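Local atomic coordinates of putative sensory box/GGDEF family protein (Vibrio parahaemolyticus, PDB entry 3LID), a protein that probably makes cyclic di-GMP from two GTP as a membrane-bound sensor protein, of which this chain is the extracellular PDC-fold sensor domain. Residues S70-Q81 against R94-G105; S149-P157 against L168-Y176. All blocks are in the same frame, centred on the assembly; numbering follows the deposited sequence.

Contact 1: residues S70-Q81 against R94-G105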
loop_
_atom_site.group_PDB
_atom_site.type_symbol
_atom_site.label_atom_id
_atom_site.label_comp_id
_atom_site.label_asym_id
_atom_site.label_seq_id
_atom_site.Cartn_x
_atom_site.Cartn_y
_atom_site.Cartn_z
ATOM N N SER A 70 0.785 -15.939 -12.019
ATOM C CA SER A 70 0.778 -14.902 -13.011
ATOM C C SER A 70 -0.686 -14.538 -13.301
ATOM O O SER A 70 -0.970 -13.321 -13.483
ATOM C CB SER A 70 1.457 -15.402 -14.286
ATOM O OG SER A 70 2.857 -15.619 -14.037
ATOM N N SER A 71 -1.556 -15.547 -13.452
ATOM C CA SER A 71 -2.999 -15.263 -13.681
ATOM C C SER A 71 -3.605 -14.483 -12.549
ATOM O O SER A 71 -4.441 -13.576 -12.765
ATOM C CB SER A 71 -3.765 -16.591 -13.898
ATOM O OG SER A 71 -3.311 -17.217 -15.110
ATOM N N VAL A 72 -3.267 -14.866 -11.318
ATOM C CA VAL A 72 -3.838 -14.170 -10.144
ATOM C C VAL A 72 -3.316 -12.692 -10.173
ATOM O O VAL A 72 -4.099 -11.758 -9.851
ATOM C CB VAL A 72 -3.436 -14.862 -8.795
ATOM C CG1 VAL A 72 -3.807 -13.959 -7.613
ATOM C CG2 VAL A 72 -4.151 -16.201 -8.710
ATOM N N ALA A 73 -2.022 -12.495 -10.471
ATOM C CA ALA A 73 -1.507 -11.128 -10.466
ATOM C C ALA A 73 -2.225 -10.276 -11.534
ATOM O O ALA A 73 -2.474 -9.099 -11.289
ATOM C CB ALA A 73 0.040 -11.109 -10.770
ATOM N N ARG A 74 -2.406 -10.827 -12.731
ATOM C CA ARG A 74 -3.121 -10.071 -13.791
ATOM C C ARG A 74 -4.580 -9.760 -13.385
ATOM O O ARG A 74 -5.131 -8.678 -13.745
ATOM C CB ARG A 74 -3.098 -10.819 -15.144
ATOM C CG ARG A 74 -1.637 -10.905 -15.746
ATOM C CD ARG A 74 -1.699 -11.436 -17.205
ATOM N NE ARG A 74 -2.119 -12.837 -17.186
ATOM C CZ ARG A 74 -1.267 -13.864 -17.179
ATOM N NH1 ARG A 74 0.052 -13.660 -17.276
ATOM N NH2 ARG A 74 -1.752 -15.094 -17.151
ATOM N N ASN A 75 -5.224 -10.696 -12.683
ATOM C CA ASN A 75 -6.612 -10.534 -12.246
ATOM C C ASN A 75 -6.753 -9.533 -11.087
ATOM O O ASN A 75 -7.657 -8.646 -11.129
ATOM C CB ASN A 75 -7.140 -11.880 -11.786
ATOM C CG ASN A 75 -8.569 -11.805 -11.230
ATOM O OD1 ASN A 75 -8.803 -11.511 -10.078
ATOM N ND2 ASN A 75 -9.504 -12.169 -12.055
ATOM N N GLN A 76 -5.813 -9.563 -10.137
ATOM C CA GLN A 76 -5.934 -8.731 -8.932
ATOM C C GLN A 76 -5.276 -7.335 -9.051
ATOM O O GLN A 76 -5.701 -6.431 -8.335
ATOM C CB GLN A 76 -5.356 -9.484 -7.712
ATOM C CG GLN A 76 -6.233 -10.655 -7.320
ATOM C CD GLN A 76 -7.584 -10.166 -6.789
ATOM O OE1 GLN A 76 -8.646 -10.376 -7.420
ATOM N NE2 GLN A 76 -7.546 -9.463 -5.737
ATOM N N LYS A 77 -4.192 -7.241 -9.826
ATOM C CA LYS A 77 -3.437 -6.014 -10.211
ATOM C C LYS A 77 -2.631 -5.364 -9.051
ATOM O O LYS A 77 -1.643 -4.673 -9.337
ATOM C CB LYS A 77 -4.328 -4.937 -10.864
ATOM C CG LYS A 77 -5.063 -5.567 -12.044
ATOM C CD LYS A 77 -5.982 -4.484 -12.646
ATOM C CE LYS A 77 -6.977 -5.120 -13.556
ATOM N NZ LYS A 77 -6.329 -5.413 -14.808
ATOM N N LEU A 78 -3.038 -5.586 -7.800
ATOM C CA LEU A 78 -2.426 -4.861 -6.717
ATOM C C LEU A 78 -1.177 -5.537 -6.125
ATOM O O LEU A 78 -0.551 -4.961 -5.220
ATOM C CB LEU A 78 -3.426 -4.590 -5.556
ATOM C CG LEU A 78 -4.148 -5.837 -5.002
ATOM C CD1 LEU A 78 -3.275 -6.396 -3.970
ATOM C CD2 LEU A 78 -5.517 -5.426 -4.326
ATOM N N TYR A 79 -0.850 -6.711 -6.632
ATOM C CA TYR A 79 0.435 -7.378 -6.212
ATOM C C TYR A 79 1.545 -7.122 -7.205
ATOM O O TYR A 79 1.394 -7.443 -8.380
ATOM C CB TYR A 79 0.258 -8.890 -6.027
ATOM C CG TYR A 79 -0.838 -9.212 -5.072
ATOM C CD1 TYR A 79 -0.656 -9.045 -3.710
ATOM C CD2 TYR A 79 -2.116 -9.634 -5.541
ATOM C CE1 TYR A 79 -1.673 -9.317 -2.800
ATOM C CE2 TYR A 79 -3.128 -9.921 -4.627
ATOM C CZ TYR A 79 -2.918 -9.699 -3.277
ATOM O OH TYR A 79 -3.923 -9.964 -2.372
ATOM N N LYS A 80 2.614 -6.478 -6.741
ATOM C CA LYS A 80 3.773 -6.223 -7.564
ATOM C C LYS A 80 4.666 -7.511 -7.653
ATOM O O LYS A 80 5.303 -7.751 -8.655
ATOM C CB LYS A 80 4.522 -5.042 -6.973
ATOM C CG LYS A 80 5.649 -4.622 -7.903
ATOM C CD LYS A 80 5.923 -3.132 -7.743
ATOM C CE LYS A 80 6.943 -2.668 -8.745
ATOM N NZ LYS A 80 8.271 -3.252 -8.394
ATOM N N GLN A 81 4.612 -8.338 -6.631
ATOM C CA GLN A 81 5.290 -9.629 -6.668
ATOM C C GLN A 81 4.527 -10.599 -5.856
ATOM O O GLN A 81 3.863 -10.221 -4.925
ATOM C CB GLN A 81 6.692 -9.540 -5.936
ATOM C CG GLN A 81 7.623 -8.535 -6.603
ATOM C CD GLN A 81 8.972 -8.532 -5.881
ATOM O OE1 GLN A 81 9.282 -7.645 -5.045
ATOM N NE2 GLN A 81 9.747 -9.566 -6.152
ATOM N N ARG A 94 9.133 -16.765 -7.971
ATOM C CA ARG A 94 8.986 -15.306 -7.936
ATOM C C ARG A 94 8.240 -14.835 -9.195
ATOM O O ARG A 94 8.780 -14.917 -10.316
ATOM C CB ARG A 94 10.393 -14.687 -7.942
ATOM C CG ARG A 94 10.382 -13.162 -7.966
ATOM C CD ARG A 94 11.771 -12.604 -7.630
ATOM N NE ARG A 94 11.705 -11.151 -7.580
ATOM C CZ ARG A 94 12.605 -10.315 -8.125
ATOM N NH1 ARG A 94 13.702 -10.748 -8.784
ATOM N NH2 ARG A 94 12.380 -8.987 -8.017
ATOM N N ILE A 95 7.004 -14.384 -8.990
ATOM C CA ILE A 95 6.234 -13.820 -10.120
ATOM C C ILE A 95 6.283 -12.339 -9.885
ATOM O O ILE A 95 6.068 -11.883 -8.774
ATOM C CB ILE A 95 4.787 -14.370 -10.051
ATOM C CG1 ILE A 95 4.736 -15.890 -10.447
ATOM C CG2 ILE A 95 3.786 -13.506 -10.831
ATOM C CD1 ILE A 95 5.533 -16.331 -11.504
ATOM N N LYS A 96 6.513 -11.611 -10.970
ATOM C CA LYS A 96 6.534 -10.119 -10.926
ATOM C C LYS A 96 5.415 -9.651 -11.842
ATOM O O LYS A 96 5.144 -10.288 -12.876
ATOM C CB LYS A 96 7.874 -9.527 -11.418
ATOM C CG LYS A 96 9.017 -10.028 -10.510
ATOM C CD LYS A 96 10.288 -9.551 -11.074
ATOM C CE LYS A 96 10.371 -7.985 -10.783
ATOM N NZ LYS A 96 11.769 -7.425 -11.066
ATOM N N TYR A 97 4.795 -8.514 -11.469
ATOM C CA TYR A 97 3.677 -8.000 -12.275
ATOM C C TYR A 97 3.895 -6.511 -12.433
ATOM O O TYR A 97 4.317 -5.777 -11.474
ATOM C CB TYR A 97 2.332 -8.313 -11.570
ATOM C CG TYR A 97 1.170 -7.560 -12.224
ATOM C CD1 TYR A 97 0.673 -7.991 -13.465
ATOM C CD2 TYR A 97 0.608 -6.473 -11.575
ATOM C CE1 TYR A 97 -0.408 -7.342 -14.057
ATOM C CE2 TYR A 97 -0.489 -5.773 -12.143
ATOM C CZ TYR A 97 -0.974 -6.240 -13.367
ATOM O OH TYR A 97 -2.044 -5.548 -13.910
ATOM N N ASP A 98 3.598 -6.024 -13.646
ATOM C CA ASP A 98 3.810 -4.623 -13.922
ATOM C C ASP A 98 2.446 -4.008 -14.316
ATOM O O ASP A 98 1.903 -4.391 -15.339
ATOM C CB ASP A 98 4.696 -4.470 -15.185
ATOM C CG ASP A 98 4.891 -2.990 -15.576
ATOM O OD1 ASP A 98 5.514 -2.218 -14.829
ATOM O OD2 ASP A 98 4.486 -2.631 -16.694
ATOM N N PHE A 99 1.896 -3.151 -13.453
ATOM C CA PHE A 99 0.482 -2.746 -13.719
ATOM C C PHE A 99 0.331 -1.913 -14.951
ATOM O O PHE A 99 -0.693 -1.961 -15.600
ATOM C CB PHE A 99 -0.188 -2.127 -12.478
ATOM C CG PHE A 99 0.254 -0.715 -12.118
ATOM C CD1 PHE A 99 -0.352 0.424 -12.720
ATOM C CD2 PHE A 99 1.162 -0.492 -11.086
ATOM C CE1 PHE A 99 0.002 1.749 -12.323
ATOM C CE2 PHE A 99 1.554 0.822 -10.694
ATOM C CZ PHE A 99 0.946 1.963 -11.318
ATOM N N LYS A 100 1.345 -1.146 -15.296
ATOM C CA LYS A 100 1.194 -0.328 -16.525
ATOM C C LYS A 100 0.986 -1.104 -17.788
ATOM O O LYS A 100 0.190 -0.701 -18.636
ATOM C CB LYS A 100 2.386 0.635 -16.692
ATOM C CG LYS A 100 2.333 1.751 -15.752
ATOM C CD LYS A 100 3.287 2.857 -16.245
ATOM C CE LYS A 100 3.833 2.610 -17.700
ATOM N NZ LYS A 100 5.303 2.174 -17.625
ATOM N N THR A 101 1.658 -2.223 -17.960
ATOM C CA THR A 101 1.559 -3.039 -19.146
ATOM C C THR A 101 0.619 -4.199 -18.957
ATOM O O THR A 101 0.219 -4.821 -19.935
ATOM C CB THR A 101 2.899 -3.637 -19.587
ATOM O OG1 THR A 101 3.431 -4.445 -18.520
ATOM C CG2 THR A 101 3.914 -2.515 -19.908
ATOM N N SER A 102 0.351 -4.522 -17.704
ATOM C CA SER A 102 -0.412 -5.744 -17.311
ATOM C C SER A 102 0.326 -7.074 -17.524
ATOM O O SER A 102 -0.293 -8.174 -17.570
ATOM C CB SER A 102 -1.801 -5.770 -17.985
ATOM O OG SER A 102 -2.539 -4.480 -17.958
ATOM N N ILE A 103 1.656 -7.022 -17.626
ATOM C CA ILE A 103 2.448 -8.227 -17.847
ATOM C C ILE A 103 2.839 -8.846 -16.506
ATOM O O ILE A 103 3.334 -8.097 -15.640
ATOM C CB ILE A 103 3.729 -7.914 -18.625
ATOM C CG1 ILE A 103 3.312 -7.577 -20.064
ATOM C CG2 ILE A 103 4.627 -9.110 -18.661
ATOM C CD1 ILE A 103 4.331 -6.797 -20.804
ATOM N N ALA A 104 2.568 -10.147 -16.339
ATOM C CA ALA A 104 3.031 -10.936 -15.183
ATOM C C ALA A 104 3.848 -12.088 -15.691
ATOM O O ALA A 104 3.488 -12.724 -16.709
ATOM C CB ALA A 104 1.817 -11.531 -14.409
ATOM N N GLY A 105 4.874 -12.511 -14.949
ATOM C CA GLY A 105 5.507 -13.768 -15.311
ATOM C C GLY A 105 6.644 -14.021 -14.329
ATOM O O GLY A 105 7.013 -13.131 -13.503
HETATM O O HOH W 1 -3.825 -6.933 -15.399
HETATM O O HOH W 2 1.271 -11.456 -18.741
#

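Contact 2: residues S149-P157 against L168-Y176. With PO4 (phosphate ion), chain C.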
loop_
_atom_site.group_PDB
_atom_site.type_symbol
_atom_site.label_atom_id
_atom_site.label_comp_id
_atom_site.label_asym_id
_atom_site.label_seq_id
_atom_site.Cartn_x
_atom_site.Cartn_y
_atom_site.Cartn_z
ATOM N N SER A 149 9.558 1.998 -4.681
ATOM C CA SER A 149 8.429 1.060 -4.670
ATOM C C SER A 149 7.949 0.668 -3.272
ATOM O O SER A 149 8.417 -0.347 -2.693
ATOM C CB SER A 149 8.863 -0.173 -5.500
ATOM O OG SER A 149 7.903 -1.220 -5.437
ATOM N N PRO A 150 7.027 1.475 -2.666
ATOM C CA PRO A 150 6.542 1.176 -1.327
ATOM C C PRO A 150 5.584 -0.053 -1.360
ATOM O O PRO A 150 4.629 -0.084 -2.203
ATOM C CB PRO A 150 5.778 2.480 -0.870
ATOM C CG PRO A 150 5.330 3.088 -2.223
ATOM C CD PRO A 150 6.423 2.668 -3.281
ATOM N N SER A 151 5.904 -1.059 -0.555
ATOM C CA SER A 151 5.144 -2.338 -0.570
ATOM C C SER A 151 4.724 -2.678 0.819
ATOM O O SER A 151 5.464 -2.450 1.779
ATOM C CB SER A 151 6.013 -3.576 -1.000
ATOM O OG SER A 151 6.260 -3.646 -2.353
ATOM N N LEU A 152 3.503 -3.241 0.909
ATOM C CA LEU A 152 2.984 -3.786 2.147
ATOM C C LEU A 152 3.020 -5.317 1.961
ATOM O O LEU A 152 2.358 -5.875 1.088
ATOM C CB LEU A 152 1.558 -3.240 2.338
ATOM C CG LEU A 152 1.050 -3.413 3.790
ATOM C CD1 LEU A 152 -0.250 -2.470 4.038
ATOM C CD2 LEU A 152 0.780 -4.852 4.090
ATOM N N ARG A 153 3.904 -5.965 2.690
ATOM C CA ARG A 153 4.182 -7.400 2.371
ATOM C C ARG A 153 3.277 -8.255 3.262
ATOM O O ARG A 153 3.326 -8.180 4.488
ATOM C CB ARG A 153 5.671 -7.711 2.709
ATOM C CG ARG A 153 6.585 -7.047 1.632
ATOM C CD ARG A 153 8.058 -6.991 2.155
ATOM N NE ARG A 153 8.893 -6.256 1.231
ATOM C CZ ARG A 153 8.969 -4.934 1.207
ATOM N NH1 ARG A 153 8.200 -4.190 2.065
ATOM N NH2 ARG A 153 9.767 -4.350 0.314
ATOM N N ILE A 154 2.486 -9.117 2.638
ATOM C CA ILE A 154 1.674 -10.115 3.391
ATOM C C ILE A 154 2.592 -11.379 3.534
ATOM O O ILE A 154 3.264 -11.739 2.535
ATOM C CB ILE A 154 0.469 -10.507 2.585
ATOM C CG1 ILE A 154 -0.258 -9.226 2.052
ATOM C CG2 ILE A 154 -0.428 -11.393 3.445
ATOM C CD1 ILE A 154 -0.719 -8.263 3.186
ATOM N N LEU A 155 2.629 -11.952 4.722
ATOM C CA LEU A 155 3.575 -13.021 5.068
ATOM C C LEU A 155 2.813 -14.182 5.638
ATOM O O LEU A 155 1.949 -13.990 6.450
ATOM C CB LEU A 155 4.493 -12.473 6.125
ATOM C CG LEU A 155 5.200 -11.173 5.733
ATOM C CD1 LEU A 155 5.937 -10.652 6.987
ATOM C CD2 LEU A 155 6.313 -11.499 4.592
ATOM N N MET A 156 3.127 -15.415 5.167
ATOM C CA MET A 156 2.414 -16.601 5.673
ATOM C C MET A 156 3.385 -17.786 5.570
ATOM O O MET A 156 3.670 -18.255 4.445
ATOM C CB MET A 156 1.147 -16.807 4.807
ATOM C CG MET A 156 0.282 -18.010 5.215
ATOM S SD MET A 156 -1.001 -18.231 4.039
ATOM C CE MET A 156 -1.580 -19.689 4.835
ATOM N N PRO A 157 3.795 -18.332 6.719
ATOM C CA PRO A 157 4.624 -19.589 6.643
ATOM C C PRO A 157 3.698 -20.731 6.180
ATOM O O PRO A 157 2.502 -20.780 6.562
ATOM C CB PRO A 157 5.074 -19.838 8.078
ATOM C CG PRO A 157 4.827 -18.416 8.768
ATOM C CD PRO A 157 3.617 -17.852 8.100
ATOM N N LEU A 168 5.037 -17.898 2.046
ATOM C CA LEU A 168 4.385 -17.150 0.957
ATOM C C LEU A 168 4.499 -15.664 1.280
ATOM O O LEU A 168 4.199 -15.269 2.398
ATOM C CB LEU A 168 2.918 -17.543 0.940
ATOM C CG LEU A 168 2.060 -16.761 -0.032
ATOM C CD1 LEU A 168 2.466 -17.149 -1.470
ATOM C CD2 LEU A 168 0.550 -17.125 0.161
ATOM N N VAL A 169 4.917 -14.856 0.302
ATOM C CA VAL A 169 5.073 -13.431 0.512
ATOM C C VAL A 169 4.411 -12.729 -0.647
ATOM O O VAL A 169 4.703 -13.016 -1.824
ATOM C CB VAL A 169 6.563 -13.020 0.488
ATOM C CG1 VAL A 169 6.701 -11.514 0.711
ATOM C CG2 VAL A 169 7.337 -13.773 1.614
ATOM N N LEU A 170 3.537 -11.759 -0.327
ATOM C CA LEU A 170 2.851 -11.042 -1.409
ATOM C C LEU A 170 3.151 -9.564 -1.237
ATOM O O LEU A 170 2.958 -9.052 -0.166
ATOM C CB LEU A 170 1.292 -11.238 -1.237
ATOM C CG LEU A 170 0.893 -12.688 -0.864
ATOM C CD1 LEU A 170 -0.597 -12.736 -0.536
ATOM C CD2 LEU A 170 1.233 -13.543 -2.115
ATOM N N ASN A 171 3.599 -8.895 -2.262
ATOM C CA ASN A 171 3.975 -7.475 -2.140
ATOM C C ASN A 171 2.809 -6.686 -2.694
ATOM O O ASN A 171 2.669 -6.549 -3.909
ATOM C CB ASN A 171 5.253 -7.164 -2.931
ATOM C CG ASN A 171 6.477 -7.607 -2.207
ATOM O OD1 ASN A 171 6.481 -8.703 -1.596
ATOM N ND2 ASN A 171 7.512 -6.767 -2.210
ATOM N N VAL A 172 2.070 -6.092 -1.771
ATOM C CA VAL A 172 0.949 -5.174 -2.133
ATOM C C VAL A 172 1.541 -3.823 -2.509
ATOM O O VAL A 172 2.336 -3.217 -1.765
ATOM C CB VAL A 172 -0.049 -5.083 -0.968
ATOM C CG1 VAL A 172 -1.124 -3.989 -1.318
ATOM C CG2 VAL A 172 -0.693 -6.495 -0.661
ATOM N N ASP A 173 1.219 -3.385 -3.699
ATOM C CA ASP A 173 1.878 -2.250 -4.351
ATOM C C ASP A 173 1.113 -0.941 -3.960
ATOM O O ASP A 173 -0.017 -0.650 -4.404
ATOM C CB ASP A 173 1.741 -2.524 -5.837
ATOM C CG ASP A 173 2.284 -1.396 -6.715
ATOM O OD1 ASP A 173 2.659 -0.334 -6.232
ATOM O OD2 ASP A 173 2.304 -1.611 -7.919
ATOM N N ILE A 174 1.685 -0.222 -2.991
ATOM C CA ILE A 174 1.031 1.030 -2.521
ATOM C C ILE A 174 0.957 2.120 -3.599
ATOM O O ILE A 174 -0.020 2.892 -3.657
ATOM C CB ILE A 174 1.825 1.546 -1.291
ATOM C CG1 ILE A 174 1.761 0.515 -0.123
ATOM C CG2 ILE A 174 1.295 2.915 -0.791
ATOM C CD1 ILE A 174 0.285 0.186 0.398
ATOM N N GLU A 175 1.901 2.153 -4.539
ATOM C CA GLU A 175 1.781 3.118 -5.623
ATOM C C GLU A 175 0.568 2.843 -6.524
ATOM O O GLU A 175 -0.145 3.741 -6.929
ATOM C CB GLU A 175 3.063 3.054 -6.453
ATOM C CG GLU A 175 3.010 3.938 -7.729
ATOM C CD GLU A 175 4.317 3.819 -8.526
ATOM O OE1 GLU A 175 4.752 2.673 -8.767
ATOM O OE2 GLU A 175 4.915 4.853 -8.878
ATOM N N TYR A 176 0.352 1.571 -6.837
ATOM C CA TYR A 176 -0.824 1.198 -7.615
ATOM C C TYR A 176 -2.100 1.597 -6.807
ATOM O O TYR A 176 -3.025 2.199 -7.409
ATOM C CB TYR A 176 -0.857 -0.337 -7.811
ATOM C CG TYR A 176 -2.131 -0.790 -8.398
ATOM C CD1 TYR A 176 -2.366 -0.634 -9.781
ATOM C CD2 TYR A 176 -3.142 -1.352 -7.567
ATOM C CE1 TYR A 176 -3.589 -0.994 -10.337
ATOM C CE2 TYR A 176 -4.398 -1.708 -8.132
ATOM C CZ TYR A 176 -4.576 -1.539 -9.476
ATOM O OH TYR A 176 -5.847 -1.905 -9.975
HETATM P P PO4 C . 11.464 -6.957 -1.429
HETATM O O1 PO4 C . 11.409 -6.870 -2.966
HETATM O O2 PO4 C . 12.382 -8.160 -1.175
HETATM O O3 PO4 C . 10.118 -7.235 -0.825
HETATM O O4 PO4 C . 12.083 -5.691 -0.845
HETATM O O HOH W 3 4.675 0.760 -4.951
#

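Contact 1: residues S70-Q81 against R94-G105
Tyr97 reaches from strand 94-98 and packs against the C-terminal end of helix 70-76 along the length of its side chain. CB packs on Ala73 CB at 3.7 Å. With CG anti to the backbone N (chi1 169°), the ring then runs along the last turn of the helix. Ala73 O sits 3.7 Å above one ring face, over its centre. CE1 approaches Arg74 CA. On the other flank, CE2 lies 3.2 Å from Lys77 O, which meets the ring at its edge. At the tip, OH touches Lys77 CG at 3.5 Å. A water joins Tyr97 OH to Arg74 O and Lys77 NZ.

The contact joins the end of helix 59-76 to the first hairpin of the sheet in a PDC-fold domain, strands 79-86 and 91-98. Lys77, the first residue past the helix, has positive phi and turns the chain toward strand 79-86. Tyr97 N donates to Lys80 O at 3.0 Å. Gln81 and Lys96 form an antiparallel non-hydrogen-bonded pair.

Farther up the helix, Ala104 CB rests 3.4 Å from Ser70 O. A second water accepts from Arg74 NH1 and Ala104 N.

Contact 2: residues S149-P157 against L168-Y176
A phosphate-binding pocket lies on one face of this antiparallel hairpin, where Arg153 and Asn171 stand as a non-hydrogen-bonded pair. The phosphate probably came from the crystallisation liquor. Arg153 NE donates to phosphate O3 at 2.6 Å, and Asn171 ND2 donates to the same oxygen at 3.0 Å in a nearly straight bond (172°). Arg153 NH2 binds O4 at 2.9 Å, with a weak second bond to O3. The phosphorus lies in the guanidinium plane, at its edge. The Arg153 chain is extended from CG to NE, which carries the guanidinium out to the anion. The guanidinium plane stands 73° from the amide plane of Asn171. Ser151 CB lies over one guanidinium face, toward its rim. Glu138 accepts from Asn171 ND2, and Arg83 donates to Asn171 OD1, so both ends of the amide are held. Tyr118, Lys113, Arg116, Arg83 and the backbone N of Arg139 also bind the phosphate.

The two strands belong to the central antiparallel sheet of a PDC domain. Paired backbone bonds join Leu152 with Val172, Ile154 with Leu170 and Met156 with Leu168.

The face bearing Leu152, Ile154, Met156, Leu168, Leu170 and Val172 is apolar. Ile154 CB meets Leu170 CB at 4.0 Å, and Ile154 CG1 crosses to Val172 CG2 at 3.9 Å. Helix 9-45 covers Ile154, Leu168 and Leu170. On the phosphate face, Leu155 and Val169 lie side by side, pointing the same way.

After Asp173 the strand 168-173 gives way to helix 174-181. Ile174 N donates to Pro150 O at 3.1 Å, and Pro150 CG packs on Ile174 CB. Asp173 is the N-cap: its OD1 accepts from Tyr176 N at 3.1 Å. A water donates to both Asp173 OD1 and Pro150 O.

Both contacts belong to the same antiparallel sheet, in which strands 79-86 and 163-173 are neighbours. Leu78 O lies 2.8 Å from Asp173 N, and Lys80 N lies 2.8 Å from Asn171 O; both are probable hydrogen bonds. Contact 2 is buried near the middle of the chain. Contact 1 is partly buried and farther out, about 15 Å from the chain centre to its own centre. It relies on helix-to-strand packing and waters, with one direct hydrogen bond between its segments. Contact 2 is a regular strand pair with one apolar face and one anion-binding face. Phe99 of contact 1 meets Tyr176 of contact 2 edge-to-face.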